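Side-chain contacts in IAA acetyltransferase (Bacillus cereus ATCC 14579, PDB 1Y9K), which probably transfers an acetyl group from acetyl-coenzyme A to an amino group of its substrate: residues A[13-17]-A[18-22]; A[32-36]-A[37-41]; A[71-75]-A[76-80]. All coordinates share one frame; numbering follows the deposited sequence.

In the fold
The three contacts follow one another along a GNAT fold. Contact 1 starts helix 17-23, contact 2 joins helix 27-36 to strand 38-43, and contact 3 leads into helix 78-92 through the glycine-rich loop that in relatives binds the pyrophosphate of acetyl-coenzyme A. Contacts 1 and 2 are neighbours, with centres about 10 Å apart, and pack directly: Pro16 CG lies 3.7 Å from Val41 CG1. Contact 1 also reaches contact 3, since Leu22 CD1 is 3.7 Å from Glu71 CD, although their centres are about 17 Å apart. Contacts 2 and 3 do not touch; about 8 Å separates their nearest atoms.

Contact 1 (A[13-17]-A[18-22]); sequences EAIPK and SLLLL
Ile15 and Leu20 meet methyl to methyl over the first turn of helix 17-23, an early helix of the GNAT fold, with Pro16 at its N-cap position. Their side chains run at about a right angle, and the CD1 atoms are 4.0 Å apart. Ile15 directs CG1 between its own N and carbonyl carbon (chi1 55°), which carries CD1 to the Leu20 branch.

Two backbone bonds underlie this packing. Leu20 N donates to Pro16 O at 3.0 Å in a nearly straight bond (167°), and Leu20 CG is 3.4 Å from the same oxygen. One residue further on the pattern repeats in a more bent form: Leu21 N reaches Lys17 O at 2.9 Å with an angle of 137°, and Leu21 CG stands 3.3 Å from that oxygen. Before the helix, Pro16 is the centre of an inverse gamma turn.

Leu20 is buried against Val51 and Val53 of strand 48-56 and Ile30 of helix 27-36, while Ile15 rests on Ile10 and Val34. The Pro16 ring also packs beside the helix, its CB 4.2 Å from Leu19 CB and 3.9 Å from Ser18 OG.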
loop_
_atom_site.group_PDB
_atom_site.type_symbol
_atom_site.label_atom_id
_atom_site.label_comp_id
_atom_site.label_asym_id
_atom_site.label_seq_id
_atom_site.Cartn_x
_atom_site.Cartn_y
_atom_site.Cartn_z
ATOM N N GLU A 13 -12.922 11.108 5.746
ATOM C CA GLU A 13 -13.039 12.554 5.548
ATOM C C GLU A 13 -11.753 13.293 5.926
ATOM O O GLU A 13 -11.669 14.511 5.766
ATOM C CB GLU A 13 -14.207 13.121 6.374
ATOM C CG GLU A 13 -15.560 12.452 6.126
ATOM C CD GLU A 13 -15.814 11.228 7.018
ATOM O OE1 GLU A 13 -14.944 10.890 7.855
ATOM O OE2 GLU A 13 -16.889 10.601 6.873
ATOM N N ALA A 14 -10.767 12.552 6.431
ATOM C CA ALA A 14 -9.520 13.136 6.922
ATOM C C ALA A 14 -8.280 12.500 6.300
ATOM O O ALA A 14 -7.180 12.627 6.837
ATOM C CB ALA A 14 -9.459 13.036 8.451
ATOM N N ILE A 15 -8.456 11.824 5.169
ATOM C CA ILE A 15 -7.346 11.125 4.509
ATOM C C ILE A 15 -6.227 12.068 4.041
ATOM O O ILE A 15 -6.505 13.152 3.524
ATOM C CB ILE A 15 -7.824 10.203 3.339
ATOM C CG1 ILE A 15 -8.652 10.987 2.313
ATOM C CG2 ILE A 15 -8.599 9.002 3.886
ATOM C CD1 ILE A 15 -8.634 10.401 0.893
ATOM N N PRO A 16 -4.956 11.671 4.255
ATOM C CA PRO A 16 -3.866 12.408 3.632
ATOM C C PRO A 16 -3.771 12.088 2.141
ATOM O O PRO A 16 -2.947 11.267 1.737
ATOM C CB PRO A 16 -2.626 11.916 4.389
ATOM C CG PRO A 16 -2.986 10.566 4.887
ATOM C CD PRO A 16 -4.470 10.550 5.086
ATOM N N LYS A 17 -4.628 12.727 1.341
ATOM C CA LYS A 17 -4.567 12.645 -0.129
ATOM C C LYS A 17 -3.146 12.898 -0.617
ATOM O O LYS A 17 -2.648 12.215 -1.510
ATOM C CB LYS A 17 -5.503 13.681 -0.757
ATOM C CG LYS A 17 -6.808 13.125 -1.292
ATOM C CD LYS A 17 -7.766 14.264 -1.648
ATOM C CE LYS A 17 -8.842 13.814 -2.643
ATOM N NZ LYS A 17 -10.044 14.704 -2.551
ATOM N N SER A 18 -2.524 13.893 0.006
ATOM C CA SER A 18 -1.129 14.267 -0.155
ATOM C C SER A 18 -0.175 13.081 -0.230
ATOM O O SER A 18 0.513 12.883 -1.236
ATOM C CB SER A 18 -0.740 15.187 1.017
ATOM O OG SER A 18 -1.532 14.932 2.184
ATOM N N LEU A 19 -0.154 12.280 0.828
ATOM C CA LEU A 19 0.745 11.136 0.912
ATOM C C LEU A 19 0.278 9.948 0.061
ATOM O O LEU A 19 1.100 9.199 -0.477
ATOM C CB LEU A 19 0.896 10.734 2.375
ATOM C CG LEU A 19 2.197 10.128 2.871
ATOM C CD1 LEU A 19 3.397 10.972 2.478
ATOM C CD2 LEU A 19 2.079 10.039 4.368
ATOM N N LEU A 20 -1.040 9.789 -0.069
ATOM C CA LEU A 20 -1.619 8.752 -0.922
ATOM C C LEU A 20 -1.276 8.936 -2.406
ATOM O O LEU A 20 -1.183 7.957 -3.159
ATOM C CB LEU A 20 -3.137 8.690 -0.731
ATOM C CG LEU A 20 -3.612 8.136 0.622
ATOM C CD1 LEU A 20 -5.067 8.505 0.901
ATOM C CD2 LEU A 20 -3.415 6.626 0.705
ATOM N N LEU A 21 -1.093 10.195 -2.812
ATOM C CA LEU A 21 -0.759 10.551 -4.189
ATOM C C LEU A 21 0.678 10.183 -4.532
ATOM O O LEU A 21 1.043 10.074 -5.694
ATOM C CB LEU A 21 -1.011 12.041 -4.432
ATOM C CG LEU A 21 -2.457 12.417 -4.777
ATOM C CD1 LEU A 21 -2.724 13.908 -4.538
ATOM C CD2 LEU A 21 -2.768 12.033 -6.215
ATOM N N LEU A 22 1.479 9.967 -3.501
ATOM C CA LEU A 22 2.850 9.527 -3.659
ATOM C C LEU A 22 2.888 8.100 -4.206
ATOM O O LEU A 22 3.715 7.776 -5.065
ATOM C CB LEU A 22 3.567 9.628 -2.314
ATOM C CG LEU A 22 5.085 9.543 -2.207
ATOM C CD1 LEU A 22 5.797 10.448 -3.208
ATOM C CD2 LEU A 22 5.466 9.901 -0.780
#

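Contact 2 (A[32-36]-A[37-41]); sequences TYVQR and GLTYV
A single water ties Val34 to Gly37 and Thr39 where helix 27-36 gives way to strand 38-43. It donates to Val34 O and to Gly37 O, both at 2.7 Å, and its third partner, Thr39 OG1, is equally near at 2.7 Å. Two carbonyl oxygens and a side-chain hydroxyl are thus joined across the bend by one molecule. Thr39 reaches the water with OG1 beside its own backbone N (chi1 -49°), on the side that faces the helix.

The direct backbone link is looser. Gly37 N divides its hydrogen between Tyr33 O at 2.9 Å and Val34 O at 3.4 Å; both bonds are weak, and the nearer one is the more bent (120°).

Around this polar centre the side chains approach only lightly: Val34 CG1 comes within 4.4 Å of Thr39 OG1. Tyr33 turns to the interior, where its OH bonds to Asp24 and Asn66 and its side chain touches Val53. The bend joins helix 27-36 to strand 38-43, which runs antiparallel between strands 6-10 and 48-56, with Thr39 packed on Ile10 of one and on Val51 and Val53 of the other.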
loop_
_atom_site.group_PDB
_atom_site.type_symbol
_atom_site.label_atom_id
_atom_site.label_comp_id
_atom_site.label_asym_id
_atom_site.label_seq_id
_atom_site.Cartn_x
_atom_site.Cartn_y
_atom_site.Cartn_z
ATOM N N THR A 32 -11.852 5.788 -5.344
ATOM C CA THR A 32 -12.474 4.468 -5.517
ATOM C C THR A 32 -12.324 3.564 -4.276
ATOM O O THR A 32 -13.311 2.966 -3.826
ATOM C CB THR A 32 -12.072 3.731 -6.867
ATOM O OG1 THR A 32 -10.677 3.341 -6.895
ATOM C CG2 THR A 32 -12.380 4.613 -8.078
ATOM N N TYR A 33 -11.131 3.516 -3.684
ATOM C CA TYR A 33 -10.925 2.634 -2.534
ATOM C C TYR A 33 -11.013 3.237 -1.120
ATOM O O TYR A 33 -11.209 2.499 -0.147
ATOM C CB TYR A 33 -9.653 1.808 -2.683
ATOM C CG TYR A 33 -8.380 2.559 -2.998
ATOM C CD1 TYR A 33 -7.615 3.139 -1.984
ATOM C CD2 TYR A 33 -7.899 2.621 -4.305
ATOM C CE1 TYR A 33 -6.418 3.792 -2.267
ATOM C CE2 TYR A 33 -6.700 3.266 -4.604
ATOM C CZ TYR A 33 -5.968 3.848 -3.583
ATOM O OH TYR A 33 -4.794 4.488 -3.879
ATOM N N VAL A 34 -10.869 4.549 -0.985
ATOM C CA VAL A 34 -10.958 5.148 0.348
ATOM C C VAL A 34 -12.396 5.129 0.868
ATOM O O VAL A 34 -12.616 4.858 2.043
ATOM C CB VAL A 34 -10.307 6.572 0.458
ATOM C CG1 VAL A 34 -8.809 6.515 0.146
ATOM C CG2 VAL A 34 -11.012 7.583 -0.439
ATOM N N GLN A 35 -13.360 5.371 -0.022
ATOM C CA GLN A 35 -14.787 5.300 0.306
ATOM C C GLN A 35 -15.160 3.939 0.892
ATOM O O GLN A 35 -15.902 3.856 1.882
ATOM C CB GLN A 35 -15.636 5.573 -0.947
ATOM C CG GLN A 35 -17.065 6.099 -0.679
ATOM C CD GLN A 35 -18.057 5.041 -0.127
ATOM O OE1 GLN A 35 -18.881 5.351 0.752
ATOM N NE2 GLN A 35 -17.983 3.806 -0.646
ATOM N N ARG A 36 -14.626 2.880 0.283
ATOM C CA ARG A 36 -14.993 1.504 0.631
ATOM C C ARG A 36 -14.086 0.868 1.685
ATOM O O ARG A 36 -14.461 -0.122 2.307
ATOM C CB ARG A 36 -15.031 0.628 -0.627
ATOM C CG ARG A 36 -16.237 0.847 -1.537
ATOM C CD ARG A 36 -16.196 -0.117 -2.734
ATOM N NE ARG A 36 -15.998 -1.505 -2.301
ATOM C CZ ARG A 36 -15.280 -2.425 -2.945
ATOM N NH1 ARG A 36 -14.665 -2.140 -4.098
ATOM N NH2 ARG A 36 -15.182 -3.645 -2.425
ATOM N N GLY A 37 -12.904 1.438 1.892
ATOM C CA GLY A 37 -11.878 0.800 2.723
ATOM C C GLY A 37 -11.517 1.486 4.028
ATOM O O GLY A 37 -12.189 2.429 4.458
ATOM N N LEU A 38 -10.441 1.009 4.648
ATOM C CA LEU A 38 -10.032 1.456 5.973
ATOM C C LEU A 38 -8.636 2.047 5.893
ATOM O O LEU A 38 -7.696 1.374 5.465
ATOM C CB LEU A 38 -10.046 0.289 6.977
ATOM C CG LEU A 38 -11.256 -0.650 7.054
ATOM C CD1 LEU A 38 -10.894 -1.971 7.739
ATOM C CD2 LEU A 38 -12.428 0.011 7.761
ATOM N N THR A 39 -8.508 3.301 6.321
ATOM C CA THR A 39 -7.255 4.040 6.219
ATOM C C THR A 39 -6.594 4.221 7.582
ATOM O O THR A 39 -7.224 4.676 8.530
ATOM C CB THR A 39 -7.475 5.417 5.570
ATOM O OG1 THR A 39 -8.245 5.269 4.371
ATOM C CG2 THR A 39 -6.148 6.077 5.243
ATOM N N TYR A 40 -5.317 3.855 7.663
ATOM C CA TYR A 40 -4.521 4.047 8.870
ATOM C C TYR A 40 -3.336 4.953 8.557
ATOM O O TYR A 40 -2.733 4.834 7.493
ATOM C CB TYR A 40 -4.054 2.697 9.433
ATOM C CG TYR A 40 -5.197 1.755 9.749
ATOM C CD1 TYR A 40 -5.939 1.160 8.721
ATOM C CD2 TYR A 40 -5.536 1.452 11.068
ATOM C CE1 TYR A 40 -6.994 0.301 8.988
ATOM C CE2 TYR A 40 -6.595 0.587 11.353
ATOM C CZ TYR A 40 -7.323 0.020 10.299
ATOM O OH TYR A 40 -8.381 -0.833 10.554
ATOM N N VAL A 41 -3.014 5.871 9.463
ATOM C CA VAL A 41 -1.859 6.749 9.252
ATOM C C VAL A 41 -0.749 6.534 10.282
ATOM O O VAL A 41 -1.010 6.114 11.401
ATOM C CB VAL A 41 -2.243 8.256 9.150
ATOM C CG1 VAL A 41 -3.198 8.489 7.990
ATOM C CG2 VAL A 41 -2.830 8.785 10.477
HETATM O O HOH W 1 -10.910 4.782 4.183
#

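Contact 3 (A[71-75]-A[76-80]); sequences EHLQG and KGIGK
Between Leu73 and Ile78 the chain passes from a short 3-10 turn into helix 78-92 through two glycines of positive phi, Gly75 (62°) and Gly77 (105°), the latter at the N-cap position. Gln74 to Gly79 spell Q-x-x-G-x-G, the acetyl-coenzyme A signature of GNAT enzymes, whose loop amides in relatives hold the cofactor's pyrophosphate.

Here a water sits within the curve of the loop. It gives a hydrogen to Leu73 O at 2.8 Å and accepts from Lys76 N, also at 2.8 Å, and from Ile78 N at 3.2 Å, so it links the last carbonyl of the 3-10 turn to Lys76 N in the loop and to Ile78 N at the start of helix 78-92.

Leu73 and Ile78 make the apolar part of the contact. Their side chains cross obliquely, and Ile78 CD1 reaches Leu73 CB at 3.9 Å; both residues also pack on Ile49 of strand 48-56, which anchors the two ends of the loop on the sheet. Gln74 points away from the following segment, and its NE2 is bonded to Val69 O.

Lys76 folds back alongside the preceding turn. Its CB and CD lie 3.3 and 3.4 Å from Leu73 O, so the aliphatic stem flanks that carbonyl. Further along, CE comes 3.7 Å from His72 O; the bend at chi4 (-80°) turns only NZ.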
loop_
_atom_site.group_PDB
_atom_site.type_symbol
_atom_site.label_atom_id
_atom_site.label_comp_id
_atom_site.label_asym_id
_atom_site.label_seq_id
_atom_site.Cartn_x
_atom_site.Cartn_y
_atom_site.Cartn_z
ATOM N N GLU A 71 8.718 10.902 1.471
ATOM C CA GLU A 71 9.937 10.708 0.672
ATOM C C GLU A 71 11.220 10.826 1.491
ATOM O O GLU A 71 12.096 9.973 1.385
ATOM C CB GLU A 71 9.986 11.689 -0.513
ATOM C CG GLU A 71 9.082 11.316 -1.701
ATOM C CD GLU A 71 8.753 12.519 -2.618
ATOM O OE1 GLU A 71 8.174 13.539 -2.125
ATOM O OE2 GLU A 71 9.065 12.427 -3.833
ATOM N N HIS A 72 11.315 11.870 2.312
ATOM C CA HIS A 72 12.521 12.144 3.094
ATOM C C HIS A 72 12.760 11.145 4.239
ATOM O O HIS A 72 13.849 11.112 4.828
ATOM C CB HIS A 72 12.495 13.582 3.628
ATOM C CG HIS A 72 11.481 13.820 4.704
ATOM N ND1 HIS A 72 10.125 13.822 4.464
ATOM C CD2 HIS A 72 11.627 14.090 6.022
ATOM C CE1 HIS A 72 9.476 14.069 5.589
ATOM N NE2 HIS A 72 10.367 14.235 6.552
ATOM N N LEU A 73 11.747 10.335 4.547
ATOM C CA LEU A 73 11.829 9.386 5.658
ATOM C C LEU A 73 11.917 7.926 5.215
ATOM O O LEU A 73 11.945 7.033 6.062
ATOM C CB LEU A 73 10.648 9.571 6.616
ATOM C CG LEU A 73 10.510 10.879 7.397
ATOM C CD1 LEU A 73 9.451 10.708 8.464
ATOM C CD2 LEU A 73 11.831 11.315 8.037
ATOM N N GLN A 74 11.967 7.684 3.902
ATOM C CA GLN A 74 11.969 6.308 3.361
ATOM C C GLN A 74 13.260 5.533 3.667
ATOM O O GLN A 74 14.324 6.127 3.872
ATOM C CB GLN A 74 11.645 6.293 1.857
ATOM C CG GLN A 74 10.161 6.529 1.541
ATOM C CD GLN A 74 9.880 6.776 0.060
ATOM O OE1 GLN A 74 10.748 6.590 -0.791
ATOM N NE2 GLN A 74 8.655 7.199 -0.248
ATOM N N GLY A 75 13.147 4.205 3.716
ATOM C CA GLY A 75 14.250 3.341 4.146
ATOM C C GLY A 75 14.698 3.594 5.579
ATOM O O GLY A 75 15.890 3.541 5.877
ATOM N N LYS A 76 13.747 3.884 6.467
ATOM C CA LYS A 76 14.048 4.068 7.893
ATOM C C LYS A 76 13.295 3.061 8.766
ATOM O O LYS A 76 13.432 3.064 9.993
ATOM C CB LYS A 76 13.770 5.508 8.339
ATOM C CG LYS A 76 14.850 6.487 7.887
ATOM C CD LYS A 76 14.475 7.930 8.172
ATOM C CE LYS A 76 15.336 8.894 7.354
ATOM N NZ LYS A 76 16.691 9.121 7.942
ATOM N N GLY A 77 12.512 2.198 8.117
ATOM C CA GLY A 77 11.825 1.102 8.790
ATOM C C GLY A 77 10.347 1.360 8.971
ATOM O O GLY A 77 9.653 0.566 9.602
ATOM N N ILE A 78 9.869 2.470 8.413
ATOM C CA ILE A 78 8.473 2.891 8.568
ATOM C C ILE A 78 7.524 2.060 7.687
ATOM O O ILE A 78 6.401 1.746 8.104
ATOM C CB ILE A 78 8.312 4.430 8.358
ATOM C CG1 ILE A 78 9.215 5.189 9.336
ATOM C CG2 ILE A 78 6.861 4.875 8.554
ATOM C CD1 ILE A 78 9.517 6.621 8.938
ATOM N N GLY A 79 7.989 1.684 6.492
ATOM C CA GLY A 79 7.259 0.771 5.612
ATOM C C GLY A 79 7.049 -0.566 6.292
ATOM O O GLY A 79 5.918 -1.035 6.418
ATOM N N LYS A 80 8.156 -1.169 6.732
ATOM C CA LYS A 80 8.159 -2.319 7.645
ATOM C C LYS A 80 7.060 -2.234 8.705
ATOM O O LYS A 80 6.254 -3.160 8.841
ATOM C CB LYS A 80 9.510 -2.401 8.353
ATOM C CG LYS A 80 10.472 -3.446 7.837
ATOM C CD LYS A 80 10.725 -4.529 8.892
ATOM C CE LYS A 80 9.578 -5.544 8.983
ATOM N NZ LYS A 80 9.668 -6.391 10.222
HETATM O O HOH W 2 10.972 4.410 6.113
#